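Local coordinates for protein probable enoyl-CoA hydratase/isomerase (Pseudomonas aeruginosa, PDB 7BOR) that binds coenzyme A in a crotonase-type fold and probably acts as a delta(3)-delta(2)-enoyl-CoA isomerase, at residues A[68-73]-A[240-245]; A[140-145]-A[219-224]. All coordinates share one frame; numbering follows the deposited sequence.

Contact 1 of 2, residues A[68-73]-A[240-245]. With COA (coenzyme A), chain C.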
loop_
_atom_site.group_PDB
_atom_site.type_symbol
_atom_site.label_atom_id
_atom_site.label_comp_id
_atom_site.label_asym_id
_atom_site.label_seq_id
_atom_site.Cartn_x
_atom_site.Cartn_y
_atom_site.Cartn_z
ATOM N N ASP A 68 -16.420 -6.308 -3.271
ATOM C CA ASP A 68 -16.044 -7.139 -2.143
ATOM C C ASP A 68 -16.474 -6.491 -0.839
ATOM O O ASP A 68 -16.986 -7.169 0.059
ATOM C CB ASP A 68 -14.542 -7.397 -2.152
ATOM C CG ASP A 68 -14.137 -8.443 -3.173
ATOM O OD1 ASP A 68 -14.705 -8.451 -4.306
ATOM O OD2 ASP A 68 -13.221 -9.230 -2.840
ATOM N N PHE A 69 -16.296 -5.171 -0.731
ATOM C CA PHE A 69 -16.668 -4.460 0.490
ATOM C C PHE A 69 -18.168 -4.536 0.739
ATOM O O PHE A 69 -18.609 -4.656 1.889
ATOM C CB PHE A 69 -16.240 -2.990 0.409
ATOM C CG PHE A 69 -14.912 -2.713 1.024
ATOM C CD1 PHE A 69 -14.215 -3.716 1.700
ATOM C CD2 PHE A 69 -14.351 -1.453 0.942
ATOM C CE1 PHE A 69 -12.995 -3.471 2.294
ATOM C CE2 PHE A 69 -13.119 -1.206 1.508
ATOM C CZ PHE A 69 -12.445 -2.213 2.195
ATOM N N LEU A 70 -18.949 -4.458 -0.325
ATOM C CA LEU A 70 -20.400 -4.413 -0.227
ATOM C C LEU A 70 -20.992 -5.800 -0.000
ATOM O O LEU A 70 -21.896 -5.950 0.821
ATOM C CB LEU A 70 -20.972 -3.798 -1.501
ATOM C CG LEU A 70 -20.890 -2.269 -1.553
ATOM C CD1 LEU A 70 -21.118 -1.755 -2.983
ATOM C CD2 LEU A 70 -21.883 -1.618 -0.567
ATOM N N GLU A 71 -20.498 -6.819 -0.715
ATOM C CA GLU A 71 -21.100 -8.146 -0.666
ATOM C C GLU A 71 -20.679 -8.920 0.567
ATOM O O GLU A 71 -21.460 -9.729 1.086
ATOM C CB GLU A 71 -20.721 -8.976 -1.891
ATOM C CG GLU A 71 -21.441 -8.593 -3.156
ATOM C CD GLU A 71 -20.983 -9.415 -4.340
ATOM O OE1 GLU A 71 -20.139 -10.331 -4.144
ATOM O OE2 GLU A 71 -21.482 -9.154 -5.450
ATOM N N GLN A 72 -19.462 -8.698 1.044
ATOM C CA GLN A 72 -18.884 -9.500 2.125
ATOM C C GLN A 72 -17.976 -8.614 2.938
ATOM O O GLN A 72 -16.728 -8.675 2.816
ATOM C CB GLN A 72 -18.161 -10.725 1.553
ATOM C CG GLN A 72 -17.353 -11.574 2.532
ATOM C CD GLN A 72 -16.821 -12.851 1.867
ATOM O OE1 GLN A 72 -17.361 -13.296 0.841
ATOM N NE2 GLN A 72 -15.769 -13.439 2.438
ATOM N N PRO A 73 -18.515 -7.750 3.795
ATOM C CA PRO A 73 -17.694 -6.843 4.605
ATOM C C PRO A 73 -16.711 -7.622 5.472
ATOM O O PRO A 73 -17.121 -8.326 6.410
ATOM C CB PRO A 73 -18.708 -6.083 5.470
ATOM C CG PRO A 73 -20.029 -6.270 4.795
ATOM C CD PRO A 73 -19.960 -7.613 4.115
ATOM N N GLU A 240 -24.316 3.206 1.700
ATOM C CA GLU A 240 -24.890 4.149 0.736
ATOM C C GLU A 240 -23.803 4.773 -0.143
ATOM O O GLU A 240 -23.920 4.777 -1.374
ATOM C CB GLU A 240 -25.691 5.252 1.447
ATOM C CG GLU A 240 -26.314 6.303 0.484
ATOM C CD GLU A 240 -26.624 7.659 1.146
ATOM O OE1 GLU A 240 -26.237 7.843 2.328
ATOM O OE2 GLU A 240 -27.250 8.540 0.482
ATOM N N ALA A 241 -22.755 5.334 0.471
ATOM C CA ALA A 241 -21.667 5.950 -0.304
ATOM C C ALA A 241 -20.976 4.943 -1.219
ATOM O O ALA A 241 -20.536 5.296 -2.319
ATOM C CB ALA A 241 -20.640 6.592 0.639
ATOM N N LEU A 242 -20.848 3.695 -0.777
ATOM C CA LEU A 242 -20.122 2.685 -1.535
ATOM C C LEU A 242 -20.890 2.263 -2.785
ATOM O O LEU A 242 -20.316 2.167 -3.881
ATOM C CB LEU A 242 -19.852 1.467 -0.637
ATOM C CG LEU A 242 -18.643 1.501 0.286
ATOM C CD1 LEU A 242 -18.531 0.191 1.125
ATOM C CD2 LEU A 242 -17.401 1.767 -0.556
ATOM N N SER A 243 -22.180 1.953 -2.625
ATOM C CA SER A 243 -22.982 1.549 -3.767
ATOM C C SER A 243 -23.292 2.740 -4.641
ATOM O O SER A 243 -23.673 2.555 -5.797
ATOM C CB SER A 243 -24.274 0.855 -3.317
ATOM O OG SER A 243 -24.987 1.651 -2.404
ATOM N N ALA A 244 -23.114 3.950 -4.108
ATOM C CA ALA A 244 -23.230 5.163 -4.909
ATOM C C ALA A 244 -22.073 5.287 -5.895
ATOM O O ALA A 244 -22.273 5.746 -7.032
ATOM C CB ALA A 244 -23.277 6.398 -4.001
ATOM N N PHE A 245 -20.855 4.881 -5.478
ATOM C CA PHE A 245 -19.703 4.896 -6.387
ATOM C C PHE A 245 -19.893 3.929 -7.562
ATOM O O PHE A 245 -19.769 4.324 -8.726
ATOM C CB PHE A 245 -18.395 4.577 -5.644
ATOM C CG PHE A 245 -17.201 4.596 -6.560
ATOM C CD1 PHE A 245 -16.859 3.471 -7.312
ATOM C CD2 PHE A 245 -16.467 5.754 -6.727
ATOM C CE1 PHE A 245 -15.804 3.510 -8.213
ATOM C CE2 PHE A 245 -15.403 5.794 -7.610
ATOM C CZ PHE A 245 -15.087 4.679 -8.370
HETATM N N1A COA C . -13.679 -1.409 -6.894
HETATM C C2A COA C . -14.480 -2.019 -7.812
HETATM N N3A COA C . -14.470 -1.645 -9.127
HETATM C C4A COA C . -13.621 -0.663 -9.474
HETATM C C5A COA C . -12.816 -0.048 -8.583
HETATM C C6A COA C . -12.853 -0.433 -7.259
HETATM N N6A COA C . -12.044 0.110 -6.158
HETATM N N7A COA C . -12.083 0.904 -9.225
HETATM C C8A COA C . -12.429 0.899 -10.531
HETATM N N9A COA C . -13.360 -0.044 -10.624
HETATM C C1B COA C . -13.918 -0.343 -11.958
HETATM C C2B COA C . -15.125 0.631 -12.413
HETATM O O2B COA C . -16.335 0.247 -11.647
HETATM C C3B COA C . -15.148 0.367 -13.689
HETATM O O3B COA C . -15.792 -0.950 -13.943
HETATM P P3B COA C . -16.450 -1.334 -15.377
HETATM O O7A COA C . -15.590 -0.848 -16.527
HETATM O O8A COA C . -17.811 -0.694 -15.420
HETATM O O9A COA C . -16.522 -2.831 -15.440
HETATM C C4B COA C . -13.680 0.187 -14.151
HETATM O O4B COA C . -12.976 -0.322 -12.875
HETATM C C5B COA C . -13.054 1.370 -14.606
HETATM O O5B COA C . -13.007 2.210 -13.497
HETATM P P1A COA C . -13.369 3.791 -13.696
HETATM O O1A COA C . -13.726 4.456 -12.382
HETATM O O2A COA C . -14.488 4.039 -14.683
HETATM O O3A COA C . -11.994 4.430 -14.343
HETATM P P2A COA C . -11.656 6.006 -13.992
HETATM O O4A COA C . -10.456 6.404 -14.846
HETATM O O5A COA C . -12.926 6.750 -14.276
HETATM O O6A COA C . -11.363 6.210 -12.369
HETATM C CBP COA C . -10.302 5.868 -10.246
HETATM C CCP COA C . -10.131 5.733 -11.803
HETATM C CDP COA C . -9.232 4.971 -9.527
HETATM C CEP COA C . -10.119 7.343 -9.809
HETATM C CAP COA C . -11.775 5.409 -10.001
HETATM O OAP COA C . -11.914 4.144 -10.573
HETATM C C9P COA C . -12.127 5.280 -8.519
HETATM O O9P COA C . -12.321 6.233 -7.823
HETATM N N8P COA C . -12.239 3.895 -8.017
HETATM C C7P COA C . -12.559 3.606 -6.617
HETATM C C6P COA C . -11.486 4.208 -5.661
HETATM C C5P COA C . -11.935 3.801 -4.220
HETATM O O5P COA C . -12.837 4.326 -3.667
HETATM N N4P COA C . -11.191 2.740 -3.565
HETATM C C3P COA C . -11.599 2.293 -2.257
HETATM C C2P COA C . -11.105 3.240 -1.195
HETATM S S1P COA C . -11.686 2.489 0.343
#
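L70 crosses from the last turn of helix 66-71 and lays its branched end over the stem of L242 on helix 236-245. The closest touch is L70 CD2 to L242 CB at 3.7 Å; the other methyl, L70 CD1, reaches on to the following residue and rests 3.9 Å from S243 N, with S243 CB just beyond. The two leucines point oppositely and overlap side by side. L242 has its CG anti to the carbonyl carbon (chi1 -84°), and from there the extended chain carries L242 CD1 to within 4.0 Å of F69 CB. The contact is carried by apolar side chains, leucine methyls against CB atoms and the backbone of S243.

Coenzyme A meets both segments. The thiol lies near the plane of the F69 ring, at its edge, with S1P 4.1 Å from CE2 of F69. Farther along the pantetheine arm, CAP of the ligand lies in the plane of the F245 ring, at its edge, and F245 CE1 is 3.6 Å from C7P. The approaches of F245 CZ to the neighbouring amide are too short to be relied on.

In the second shell, L233 of helix 200-233 backs both F69 and L242. I66 touches L242 and F245 with its side chain while its backbone N is hydrogen-bonded to coenzyme A, so one residue joins the leucine pair to the ligand. S243 OG is turned back into its own helix and bonds I239 O.

This is the coenzyme A site of the crotonase fold: the C-terminal helix packs against the helix whose first turn and preceding loop bind CoA, and the pantetheine arm passes beside the pair.

Contact 2 of 2, residues A[140-145]-A[219-224]; sequences SSLILP and RRVIAE
V221 fits against S141 and L142 where helix 140-148 of the crotonase fold meets the long helix 200-233. The tight spot is at the serine, where V221 CG1 comes to 3.4 Å from S141 OG. Against the leucine the fit is looser: the two methyls of V221 spread over its stem, CG1 and CG2 each 4.1 Å from L142 CB. With CG anti to the backbone N (chi1 175°), L142 directs CD2 toward V221 CG2, the two side chains crossing obliquely; L142 also touches E217, a turn back along the long helix.

Just past the leucine, I143 turns inward to L218 and L112, and L144 is buried against helix 150-157, so the short helix is firmly seated on its inner side. The solvent side is different. R219, R220 and E224 are exposed, and within 219-224 V221 is the residue that meets 140-145; R219 NE instead forms a salt bridge with E90 OE2. The hydroxyl of S141 finds its polar partner just beyond the segment, one turn after V221, where S141 OG is hydrogen-bonded to E225 OE2.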
loop_
_atom_site.group_PDB
_atom_site.type_symbol
_atom_site.label_atom_id
_atom_site.label_comp_id
_atom_site.label_asym_id
_atom_site.label_seq_id
_atom_site.Cartn_x
_atom_site.Cartn_y
_atom_site.Cartn_z
ATOM N N SER A 140 -2.576 4.701 9.005
ATOM C CA SER A 140 -2.422 6.049 8.489
ATOM C C SER A 140 -2.877 7.092 9.486
ATOM O O SER A 140 -2.408 8.223 9.417
ATOM C CB SER A 140 -3.214 6.183 7.207
ATOM O OG SER A 140 -4.602 5.949 7.399
ATOM N N SER A 141 -3.797 6.741 10.412
ATOM C CA SER A 141 -4.214 7.693 11.441
ATOM C C SER A 141 -3.104 7.952 12.434
ATOM O O SER A 141 -3.102 8.982 13.109
ATOM C CB SER A 141 -5.454 7.180 12.204
ATOM O OG SER A 141 -5.151 6.014 12.927
ATOM N N LEU A 142 -2.150 7.039 12.534
ATOM C CA LEU A 142 -0.945 7.318 13.302
ATOM C C LEU A 142 0.197 7.880 12.446
ATOM O O LEU A 142 0.850 8.850 12.839
ATOM C CB LEU A 142 -0.488 6.029 13.976
ATOM C CG LEU A 142 0.835 6.088 14.735
ATOM C CD1 LEU A 142 0.607 6.939 15.963
ATOM C CD2 LEU A 142 1.284 4.705 14.999
ATOM N N ILE A 143 0.515 7.205 11.344
ATOM C CA ILE A 143 1.708 7.549 10.565
ATOM C C ILE A 143 1.602 8.956 9.991
ATOM O O ILE A 143 2.555 9.730 10.054
ATOM C CB ILE A 143 1.946 6.501 9.459
ATOM C CG1 ILE A 143 2.275 5.157 10.099
ATOM C CG2 ILE A 143 3.058 6.912 8.461
ATOM C CD1 ILE A 143 2.294 3.994 9.107
ATOM N N LEU A 144 0.461 9.316 9.451
ATOM C CA LEU A 144 0.415 10.594 8.722
ATOM C C LEU A 144 0.499 11.833 9.612
ATOM O O LEU A 144 1.238 12.768 9.282
ATOM C CB LEU A 144 -0.839 10.679 7.860
ATOM C CG LEU A 144 -0.835 9.773 6.622
ATOM C CD1 LEU A 144 -2.142 9.987 5.862
ATOM C CD2 LEU A 144 0.359 9.986 5.675
ATOM N N PRO A 145 -0.176 11.887 10.768
ATOM C CA PRO A 145 0.009 13.072 11.617
ATOM C C PRO A 145 1.418 13.145 12.178
ATOM O O PRO A 145 1.933 14.250 12.388
ATOM C CB PRO A 145 -1.070 12.931 12.703
ATOM C CG PRO A 145 -2.075 11.961 12.164
ATOM C CD PRO A 145 -1.288 11.032 11.221
ATOM N N ARG A 219 0.887 -1.649 15.637
ATOM C CA ARG A 219 0.052 -2.853 15.701
ATOM C C ARG A 219 -1.270 -2.548 16.386
ATOM O O ARG A 219 -2.333 -2.955 15.907
ATOM C CB ARG A 219 0.780 -3.989 16.429
ATOM C CG ARG A 219 1.656 -4.835 15.468
ATOM C CD ARG A 219 2.507 -5.792 16.260
ATOM N NE ARG A 219 3.694 -6.293 15.586
ATOM C CZ ARG A 219 4.837 -6.517 16.226
ATOM N NH1 ARG A 219 4.929 -6.265 17.526
ATOM N NH2 ARG A 219 5.882 -6.986 15.569
ATOM N N ARG A 220 -1.223 -1.774 17.477
ATOM C CA ARG A 220 -2.436 -1.473 18.237
ATOM C C ARG A 220 -3.318 -0.462 17.499
ATOM O O ARG A 220 -4.553 -0.578 17.502
ATOM C CB ARG A 220 -2.027 -1.002 19.646
ATOM C CG ARG A 220 -2.755 0.228 20.212
ATOM C CD ARG A 220 -1.986 0.820 21.406
ATOM N NE ARG A 220 -2.274 2.246 21.679
ATOM C CZ ARG A 220 -2.045 3.237 20.816
ATOM N NH1 ARG A 220 -1.577 2.947 19.618
ATOM N NH2 ARG A 220 -2.304 4.514 21.116
ATOM N N VAL A 221 -2.719 0.530 16.837
ATOM C CA VAL A 221 -3.541 1.438 16.044
ATOM C C VAL A 221 -4.236 0.678 14.918
ATOM O O VAL A 221 -5.425 0.882 14.655
ATOM C CB VAL A 221 -2.713 2.617 15.508
ATOM C CG1 VAL A 221 -3.532 3.354 14.409
ATOM C CG2 VAL A 221 -2.333 3.566 16.657
ATOM N N ILE A 222 -3.506 -0.181 14.200
ATOM C CA ILE A 222 -4.144 -0.911 13.104
ATOM C C ILE A 222 -5.343 -1.722 13.636
ATOM O O ILE A 222 -6.366 -1.871 12.952
ATOM C CB ILE A 222 -3.083 -1.791 12.413
ATOM C CG1 ILE A 222 -2.100 -0.914 11.596
ATOM C CG2 ILE A 222 -3.687 -2.803 11.442
ATOM C CD1 ILE A 222 -0.942 -1.682 10.959
ATOM N N ALA A 223 -5.247 -2.229 14.874
ATOM C CA ALA A 223 -6.377 -2.964 15.458
ATOM C C ALA A 223 -7.551 -2.040 15.780
ATOM O O ALA A 223 -8.699 -2.365 15.459
ATOM C CB ALA A 223 -5.943 -3.748 16.701
ATOM N N GLU A 224 -7.310 -0.877 16.401
ATOM C CA GLU A 224 -8.447 0.018 16.650
ATOM C C GLU A 224 -9.079 0.468 15.328
ATOM O O GLU A 224 -10.302 0.348 15.141
ATOM C CB GLU A 224 -8.057 1.234 17.502
ATOM C CG GLU A 224 -9.303 2.071 17.962
ATOM C CD GLU A 224 -8.985 3.339 18.822
ATOM O OE1 GLU A 224 -7.800 3.673 19.076
ATOM O OE2 GLU A 224 -9.946 4.026 19.249
#

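Overall arrangement
Both contacts are helix-on-helix, but they differ in chemistry and setting. Contact 1 is made by apolar side chains; in contact 2 a valine meets a leucine and a serine hydroxyl. Contact 1 is partly buried, with F69 and L242 buried, and it borders the coenzyme A pocket; contact 2 is a surface contact, smaller in area and away from the annotated sites, with charged residues around it. Their centres are 23 Å apart, and they do not touch. Helix 200-233 serves both: residues 219-224 form one side of contact 2, and farther along, L233 backs F69 and L242 of contact 1 shortly before helix 236-245 begins. In contact 1 a ligand lies alongside the methyls, whereas in contact 2 a serine-glutamate hydrogen bond does.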